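Local coordinates for molybdopterin-guanine dinucleotide biosynthesis protein B (Bacillus subtilis subsp. spizizenii, PDB 4OYH) that binds GTP, has probably a weak intrinsic GTPase activity, and may act as an adapter in the making and use of the molybdopterin guanine dinucleotide cofactor, at residues Thr24-Arg29 / Pro161-Leu166; Val72-Gly77 / Leu81-Arg86. The protein carries 2 engineered substitutions. One frame throughout, in Å; residues are numbered along the deposited sequence.

Contact 1 (Thr24-Arg29 / Pro161-Leu166). Engineered in segment 161-166: Leu166 (natural residue Phe). With SO4 (sulfate ion), chain F.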
ATOM      1  N   THR A  24      11.769   4.927 -16.725  1.00 36.70           N
ATOM      2  CA  THR A  24      10.575   5.552 -16.121  1.00 35.59           C
ATOM      3  C   THR A  24       9.911   6.565 -17.067  1.00 32.23           C
ATOM      4  O   THR A  24       8.695   6.760 -17.010  1.00 39.22           O
ATOM      5  CB  THR A  24      10.850   6.204 -14.727  1.00 56.21           C
ATOM      6  OG1 THR A  24      10.616   7.609 -14.770  1.00 55.71           O
ATOM      7  CG2 THR A  24      12.230   5.916 -14.212  1.00 41.83           C
ATOM      8  N   THR A  25      10.659   7.133 -18.004  1.00 33.26           N
ATOM      9  CA  THR A  25      10.043   7.955 -19.050  1.00 40.05           C
ATOM     10  C   THR A  25       9.199   7.110 -19.972  1.00 32.89           C
ATOM     11  O   THR A  25       8.092   7.456 -20.282  1.00 35.74           O
ATOM     12  CB  THR A  25      11.091   8.714 -19.878  1.00 40.44           C
ATOM     13  OG1 THR A  25      11.298   9.992 -19.281  1.00 48.00           O
ATOM     14  CG2 THR A  25      10.628   8.949 -21.287  1.00 46.84           C
ATOM     15  N   PHE A  26       9.747   6.012 -20.443  1.00 27.22           N
ATOM     16  CA  PHE A  26       8.966   5.090 -21.225  1.00 36.24           C
ATOM     17  C   PHE A  26       7.658   4.679 -20.517  1.00 31.35           C
ATOM     18  O   PHE A  26       6.578   4.808 -21.085  1.00 27.63           O
ATOM     19  CB  PHE A  26       9.821   3.871 -21.541  1.00 28.22           C
ATOM     20  CG  PHE A  26       9.211   2.970 -22.503  1.00 32.49           C
ATOM     21  CD1 PHE A  26       8.720   3.448 -23.685  1.00 29.14           C
ATOM     22  CD2 PHE A  26       9.110   1.607 -22.222  1.00 46.02           C
ATOM     23  CE1 PHE A  26       8.118   2.580 -24.588  1.00 40.79           C
ATOM     24  CE2 PHE A  26       8.541   0.748 -23.112  1.00 26.40           C
ATOM     25  CZ  PHE A  26       8.041   1.220 -24.296  1.00 38.34           C
ATOM     26  N   ILE A  27       7.767   4.232 -19.268  1.00 29.17           N
ATOM     27  CA  ILE A  27       6.612   3.877 -18.443  1.00 33.88           C
ATOM     28  C   ILE A  27       5.628   5.033 -18.316  1.00 33.26           C
ATOM     29  O   ILE A  27       4.418   4.861 -18.449  1.00 34.46           O
ATOM     30  CB  ILE A  27       7.084   3.378 -17.043  1.00 36.34           C
ATOM     31  CG1 ILE A  27       7.465   1.881 -17.131  1.00 41.66           C
ATOM     32  CG2 ILE A  27       5.998   3.521 -15.974  1.00 43.14           C
ATOM     33  CD1 ILE A  27       8.737   1.515 -16.381  1.00 34.61           C
ATOM     34  N   GLU A  28       6.163   6.215 -18.074  1.00 47.52           N
ATOM     35  CA  GLU A  28       5.363   7.424 -17.966  1.00 40.67           C
ATOM     36  C   GLU A  28       4.514   7.656 -19.184  1.00 37.74           C
ATOM     37  O   GLU A  28       3.315   7.895 -19.077  1.00 38.96           O
ATOM     38  CB  GLU A  28       6.269   8.622 -17.795  1.00 50.26           C
ATOM     39  CG  GLU A  28       6.315   9.196 -16.453  1.00 62.65           C
ATOM     40  CD  GLU A  28       6.539  10.679 -16.559  1.00 84.17           C
ATOM     41  OE1 GLU A  28       7.558  11.059 -17.185  1.00 75.68           O
ATOM     42  OE2 GLU A  28       5.693  11.456 -16.035  1.00 83.51           O
ATOM     43  N   ARG A  29       5.168   7.649 -20.341  1.00 31.71           N
ATOM     44  CA  ARG A  29       4.480   7.709 -21.619  1.00 40.41           C
ATOM     45  C   ARG A  29       3.382   6.658 -21.743  1.00 39.51           C
ATOM     46  O   ARG A  29       2.266   6.963 -22.149  1.00 64.03           O
ATOM     47  CB  ARG A  29       5.464   7.553 -22.758  1.00 40.12           C
ATOM     48  CG  ARG A  29       5.524   8.739 -23.683  1.00 68.72           C
ATOM     49  CD  ARG A  29       6.253   9.915 -23.037  1.00 87.06           C
ATOM     50  NE  ARG A  29       7.255  10.513 -23.926  1.00 92.78           N
ATOM     51  CZ  ARG A  29       8.296   9.864 -24.455  1.00 92.03           C
ATOM     52  NH1 ARG A  29       8.502   8.572 -24.211  1.00 84.32           N
ATOM     53  NH2 ARG A  29       9.140  10.517 -25.239  1.00 87.23           N
ATOM     54  N   PRO A 161       6.710   6.276 -30.871  1.00 68.01           N
ATOM     55  CA  PRO A 161       5.377   6.085 -30.284  1.00 51.48           C
ATOM     56  C   PRO A 161       4.770   4.719 -30.540  1.00 42.65           C
ATOM     57  O   PRO A 161       3.885   4.288 -29.800  1.00 37.13           O
ATOM     58  CB  PRO A 161       4.532   7.155 -30.978  1.00 56.60           C
ATOM     59  CG  PRO A 161       5.211   7.386 -32.258  1.00 60.69           C
ATOM     60  CD  PRO A 161       6.671   7.290 -31.941  1.00 67.50           C
ATOM     61  N   VAL A 162       5.196   4.070 -31.610  1.00 47.82           N
ATOM     62  CA  VAL A 162       4.736   2.714 -31.892  1.00 51.17           C
ATOM     63  C   VAL A 162       5.121   1.796 -30.731  1.00 42.99           C
ATOM     64  O   VAL A 162       4.358   0.914 -30.374  1.00 34.87           O
ATOM     65  CB  VAL A 162       5.331   2.171 -33.206  1.00 48.63           C
ATOM     66  CG1 VAL A 162       4.857   0.756 -33.467  1.00 40.55           C
ATOM     67  CG2 VAL A 162       4.931   3.065 -34.354  1.00 47.83           C
ATOM     68  N   ALA A 163       6.290   2.040 -30.137  1.00 36.62           N
ATOM     69  CA  ALA A 163       6.790   1.207 -29.059  1.00 43.34           C
ATOM     70  C   ALA A 163       5.933   1.353 -27.827  1.00 37.30           C
ATOM     71  O   ALA A 163       5.713   0.374 -27.151  1.00 27.61           O
ATOM     72  CB  ALA A 163       8.256   1.537 -28.731  1.00 38.80           C
ATOM     73  N   VAL A 164       5.427   2.546 -27.516  1.00 37.54           N
ATOM     74  CA  VAL A 164       4.504   2.608 -26.391  1.00 42.26           C
ATOM     75  C   VAL A 164       3.148   2.015 -26.808  1.00 29.61           C
ATOM     76  O   VAL A 164       2.455   1.425 -25.973  1.00 33.72           O
ATOM     77  CB  VAL A 164       4.303   4.038 -25.795  1.00 53.22           C
ATOM     78  CG1 VAL A 164       5.470   4.974 -26.110  1.00 51.72           C
ATOM     79  CG2 VAL A 164       2.989   4.616 -26.199  1.00 47.63           C
ATOM     80  N   ASP A 165       2.790   2.146 -28.081  1.00 31.40           N
ATOM     81  CA  ASP A 165       1.529   1.579 -28.612  1.00 34.19           C
ATOM     82  C   ASP A 165       1.607   0.049 -28.642  1.00 44.62           C
ATOM     83  O   ASP A 165       0.607  -0.643 -28.459  1.00 36.32           O
ATOM     84  CB  ASP A 165       1.220   2.103 -30.027  1.00 43.92           C
ATOM     85  CG  ASP A 165       0.639   3.539 -30.040  1.00 69.30           C
ATOM     86  OD1 ASP A 165       0.208   4.049 -28.981  1.00 75.40           O
ATOM     87  OD2 ASP A 165       0.595   4.158 -31.132  1.00 84.96           O
ATOM     88  N   LEU A 166       2.808  -0.476 -28.861  1.00 38.94           N
ATOM     89  CA  LEU A 166       3.005  -1.903 -28.858  1.00 42.74           C
ATOM     90  C   LEU A 166       2.739  -2.396 -27.451  1.00 34.08           C
ATOM     91  O   LEU A 166       2.156  -3.444 -27.263  1.00 33.27           O
ATOM     92  CB  LEU A 166       4.417  -2.275 -29.345  1.00 32.89           C
ATOM     93  CG  LEU A 166       4.803  -3.755 -29.319  1.00 28.76           C
ATOM     94  CD1 LEU A 166       5.904  -4.028 -30.282  1.00 37.00           C
ATOM     95  CD2 LEU A 166       5.299  -4.209 -27.965  1.00 31.76           C
TER
HETATM   96  S   SO4 F 201      15.964   4.727 -15.693  1.00 48.23           S
HETATM   97  O1  SO4 F 201      16.915   4.619 -14.581  1.00 51.20           O
HETATM   98  O2  SO4 F 201      14.640   4.766 -15.105  1.00 42.50           O
HETATM   99  O3  SO4 F 201      16.272   5.851 -16.571  1.00 46.55           O
HETATM  100  O4  SO4 F 201      16.040   3.551 -16.558  1.00 61.61           O
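On the P-loop NTPase fold of this protein, the helix that follows the phosphate-binding loop packs against the C-terminal helix, and Phe26 meets Ala163 and Val164 where they touch. The axes of the short segments 24-29 and 161-166 approach to 10.2 Å and cross at -68°; few side chains bridge them. Phe26 reaches the second helix because its chi1 of -171° sets CG opposite the backbone N. Ring atom CE1 lies 3.9 Å from Val164 CG1, an oblique approach in which the two side chains pass in opposite senses. The same CE1 is 4.3 Å from the methyl CB of Ala163. Phe26 also rests on Val15 and Ile140 of the parallel sheet. A serine here would probably leave Val164 and Ala163 without their apolar partner and open a gap between helix and helix. Near the start of 24-29, a sulfate is held by the amides of Asn20, Gly22 and Lys23, consistent with a GTP phosphate site. On the C-terminal side of Phe26, Arg29 CB stands 4.2 Å from Val164 CG1, while the Phe26 ring turns its edge to Ala163 O, which lies 3.8 Å from CZ.

Contact 2 (Val72-Gly77 / Leu81-Arg86); sequences VTAVEG and LQLTAR
Thr73 and Thr84 face each other as a hydrogen-bonded pair of an antiparallel beta hairpin, their backbones joined both ways: Thr73 N to Thr84 O and Thr84 N to Thr73 O, each 2.9 Å. The latter bond is nearly straight, with 169° at the hydrogen. Two residues along, Val75 and Gln82 repeat the arrangement, Gln82 N reaching Val75 O at 2.8 Å and Val75 N returning to Gln82 O. On the threonine face, both hydroxyls sit between backbone N and carbonyl carbon (chi1 69° and 63°), which brings Thr73 OG1 and Thr84 OG1 to 2.7 Å. Thr84 OG1 gives a weak bond to Thr73 O, so that this carbonyl takes a side-chain donor besides its amide.

The face of Val72, Ala74, Leu81 and Leu83 is mostly apolar, though Glu76 also springs from it and its end leads away, OE2 weakly bonded to Gly79 N. Leu83 CD2 lies 4.1 Å from Val72 CG1. Two leucine branches meet on the one methyl of Ala74, CB standing 3.7 Å from Leu83 CD2 and 3.8 Å from Leu81 CD1.

Farther out, Thr73 OG1 is hydrogen-bonded to Asp63 OD1, which probably limits the turning of that hydroxyl. Residues of both strands pair in parallel with a strand of the second subunit, so the sheet runs on across the interface. The chemistry implies that backbone bonds set the register while both faces meet that subunit: Ala74 and Leu81 pack on its Tyr98 and Leu97, Gln82 and Thr84 on its Thr84 and Gln82.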
ATOM      1  N   VAL A  72       2.061  -4.446   8.839  1.00 31.36           N
ATOM      2  CA  VAL A  72       1.109  -3.970   7.844  1.00 31.57           C
ATOM      3  C   VAL A  72       0.424  -2.731   8.416  1.00 28.63           C
ATOM      4  O   VAL A  72      -0.353  -2.827   9.370  1.00 26.29           O
ATOM      5  CB  VAL A  72       0.105  -5.065   7.512  1.00 27.94           C
ATOM      6  CG1 VAL A  72      -0.922  -4.613   6.472  1.00 25.72           C
ATOM      7  CG2 VAL A  72       0.860  -6.305   7.056  1.00 34.80           C
ATOM      8  N   THR A  73       0.743  -1.571   7.859  1.00 25.82           N
ATOM      9  CA  THR A  73       0.185  -0.282   8.340  1.00 26.15           C
ATOM     10  C   THR A  73      -0.306   0.572   7.172  1.00 22.91           C
ATOM     11  O   THR A  73       0.239   0.499   6.086  1.00 19.51           O
ATOM     12  CB  THR A  73       1.232   0.584   9.135  1.00 39.11           C
ATOM     13  OG1 THR A  73       2.231   1.053   8.241  1.00 32.21           O
ATOM     14  CG2 THR A  73       1.916  -0.172  10.259  1.00 43.95           C
ATOM     15  N   ALA A  74      -1.300   1.419   7.403  1.00 25.70           N
ATOM     16  CA  ALA A  74      -1.861   2.237   6.323  1.00 20.64           C
ATOM     17  C   ALA A  74      -2.600   3.511   6.758  1.00 27.64           C
ATOM     18  O   ALA A  74      -3.062   3.653   7.910  1.00 19.66           O
ATOM     19  CB  ALA A  74      -2.783   1.398   5.489  1.00 28.66           C
ATOM     20  N   VAL A  75      -2.678   4.440   5.806  1.00 20.28           N
ATOM     21  CA  VAL A  75      -3.491   5.646   5.930  1.00 22.19           C
ATOM     22  C   VAL A  75      -4.464   5.736   4.784  1.00 21.37           C
ATOM     23  O   VAL A  75      -4.087   5.521   3.632  1.00 22.57           O
ATOM     24  CB  VAL A  75      -2.659   6.921   5.933  1.00 28.18           C
ATOM     25  CG1 VAL A  75      -3.544   8.128   6.307  1.00 26.90           C
ATOM     26  CG2 VAL A  75      -1.567   6.790   6.900  1.00 33.07           C
ATOM     27  N   GLU A  76      -5.711   6.063   5.080  1.00 22.71           N
ATOM     28  CA  GLU A  76      -6.673   6.254   4.003  1.00 23.77           C
ATOM     29  C   GLU A  76      -7.482   7.501   4.199  1.00 29.29           C
ATOM     30  O   GLU A  76      -7.837   7.819   5.312  1.00 35.89           O
ATOM     31  CB  GLU A  76      -7.594   5.046   3.882  1.00 23.26           C
ATOM     32  CG  GLU A  76      -8.487   5.058   2.601  1.00 26.33           C
ATOM     33  CD  GLU A  76      -9.667   6.053   2.706  1.00 31.14           C
ATOM     34  OE1 GLU A  76     -10.052   6.399   3.852  1.00 35.98           O
ATOM     35  OE2 GLU A  76     -10.189   6.483   1.660  1.00 38.13           O
ATOM     36  N   GLY A  77      -7.779   8.207   3.110  1.00 35.01           N
ATOM     37  CA  GLY A  77      -8.649   9.374   3.197  1.00 33.61           C
ATOM     38  C   GLY A  77      -8.927   9.994   1.861  1.00 31.18           C
ATOM     39  O   GLY A  77      -8.019  10.136   1.044  1.00 26.07           O
ATOM     40  N   LEU A  81      -5.518   5.163  -0.564  1.00 29.53           N
ATOM     41  CA  LEU A  81      -4.897   4.320   0.419  1.00 28.13           C
ATOM     42  C   LEU A  81      -3.404   4.424   0.234  1.00 24.57           C
ATOM     43  O   LEU A  81      -2.919   4.377  -0.891  1.00 24.05           O
ATOM     44  CB  LEU A  81      -5.365   2.875   0.250  1.00 26.58           C
ATOM     45  CG  LEU A  81      -4.677   1.821   1.122  1.00 23.32           C
ATOM     46  CD1 LEU A  81      -5.043   2.021   2.544  1.00 29.12           C
ATOM     47  CD2 LEU A  81      -5.095   0.445   0.671  1.00 33.32           C
ATOM     48  N   GLN A  82      -2.700   4.638   1.336  1.00 22.46           N
ATOM     49  CA  GLN A  82      -1.245   4.589   1.358  1.00 29.67           C
ATOM     50  C   GLN A  82      -0.876   3.496   2.318  1.00 20.43           C
ATOM     51  O   GLN A  82      -1.153   3.554   3.519  1.00 20.90           O
ATOM     52  CB  GLN A  82      -0.625   5.927   1.776  1.00 25.93           C
ATOM     53  CG  GLN A  82       0.484   6.394   0.851  1.00 59.97           C
ATOM     54  CD  GLN A  82       0.157   7.678   0.097  1.00 69.85           C
ATOM     55  OE1 GLN A  82      -0.624   7.678  -0.853  1.00 62.97           O
ATOM     56  NE2 GLN A  82       0.790   8.776   0.508  1.00 76.22           N
ATOM     57  N   LEU A  83      -0.302   2.454   1.770  1.00 23.51           N
ATOM     58  CA  LEU A  83      -0.108   1.215   2.517  1.00 20.87           C
ATOM     59  C   LEU A  83       1.354   0.780   2.490  1.00 14.13           C
ATOM     60  O   LEU A  83       1.999   0.764   1.449  1.00 16.36           O
ATOM     61  CB  LEU A  83      -1.048   0.149   1.911  1.00 17.77           C
ATOM     62  CG  LEU A  83      -1.145  -1.305   2.389  1.00 33.18           C
ATOM     63  CD1 LEU A  83       0.009  -2.078   1.875  1.00 21.90           C
ATOM     64  CD2 LEU A  83      -1.225  -1.479   3.858  1.00 40.17           C
ATOM     65  N   THR A  84       1.854   0.393   3.649  1.00 23.21           N
ATOM     66  CA  THR A  84       3.162  -0.269   3.776  1.00 26.63           C
ATOM     67  C   THR A  84       3.007  -1.673   4.408  1.00 34.07           C
ATOM     68  O   THR A  84       2.441  -1.825   5.496  1.00 24.17           O
ATOM     69  CB  THR A  84       4.129   0.533   4.664  1.00 24.86           C
ATOM     70  OG1 THR A  84       3.564   0.594   5.973  1.00 47.87           O
ATOM     71  CG2 THR A  84       4.311   1.956   4.175  1.00 39.70           C
ATOM     72  N   ALA A  85       3.566  -2.689   3.769  1.00 24.84           N
ATOM     73  CA  ALA A  85       3.343  -4.069   4.194  1.00 31.69           C
ATOM     74  C   ALA A  85       4.602  -4.904   4.134  1.00 32.56           C
ATOM     75  O   ALA A  85       5.033  -5.238   3.060  1.00 32.33           O
ATOM     76  CB  ALA A  85       2.280  -4.718   3.337  1.00 27.20           C
ATOM     77  N   ARG A  86       5.146  -5.246   5.302  1.00 30.53           N
ATOM     78  CA  ARG A  86       6.302  -6.129   5.441  1.00 36.11           C
ATOM     79  C   ARG A  86       5.931  -7.618   5.379  1.00 34.20           C
ATOM     80  O   ARG A  86       5.524  -8.200   6.373  1.00 33.92           O
ATOM     81  CB  ARG A  86       7.012  -5.852   6.769  1.00 31.86           C
ATOM     82  CG  ARG A  86       8.062  -4.783   6.688  1.00 47.26           C
ATOM     83  CD  ARG A  86       8.546  -4.232   8.052  1.00 43.60           C
ATOM     84  NE  ARG A  86       9.363  -3.046   7.792  1.00 60.93           N
ATOM     85  CZ  ARG A  86      10.576  -3.083   7.241  1.00 60.15           C
ATOM     86  NH1 ARG A  86      11.140  -4.257   6.952  1.00 55.69           N
ATOM     87  NH2 ARG A  86      11.227  -1.948   6.986  1.00 62.12           N
TER

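How the contacts relate
Contact 1 joins two helices flanking the central parallel sheet, whereas contact 2 is a hairpin on the opposite side of the chain's centre; their centres are 30 Å apart and they share no element. Both are largely buried, but in different places. Contact 1 lies nearer the middle of the chain than contact 2, whose centre is about 22 Å from the centre of the chain. Both touch the second subunit, the hairpin far more. Their chemistry differs accordingly: apolar packing between residues far apart in sequence in contact 1, backbone bonding between strands close in sequence in contact 2. Along the chain, 72-86 is nested within the loop closed by 24-29 and 161-166.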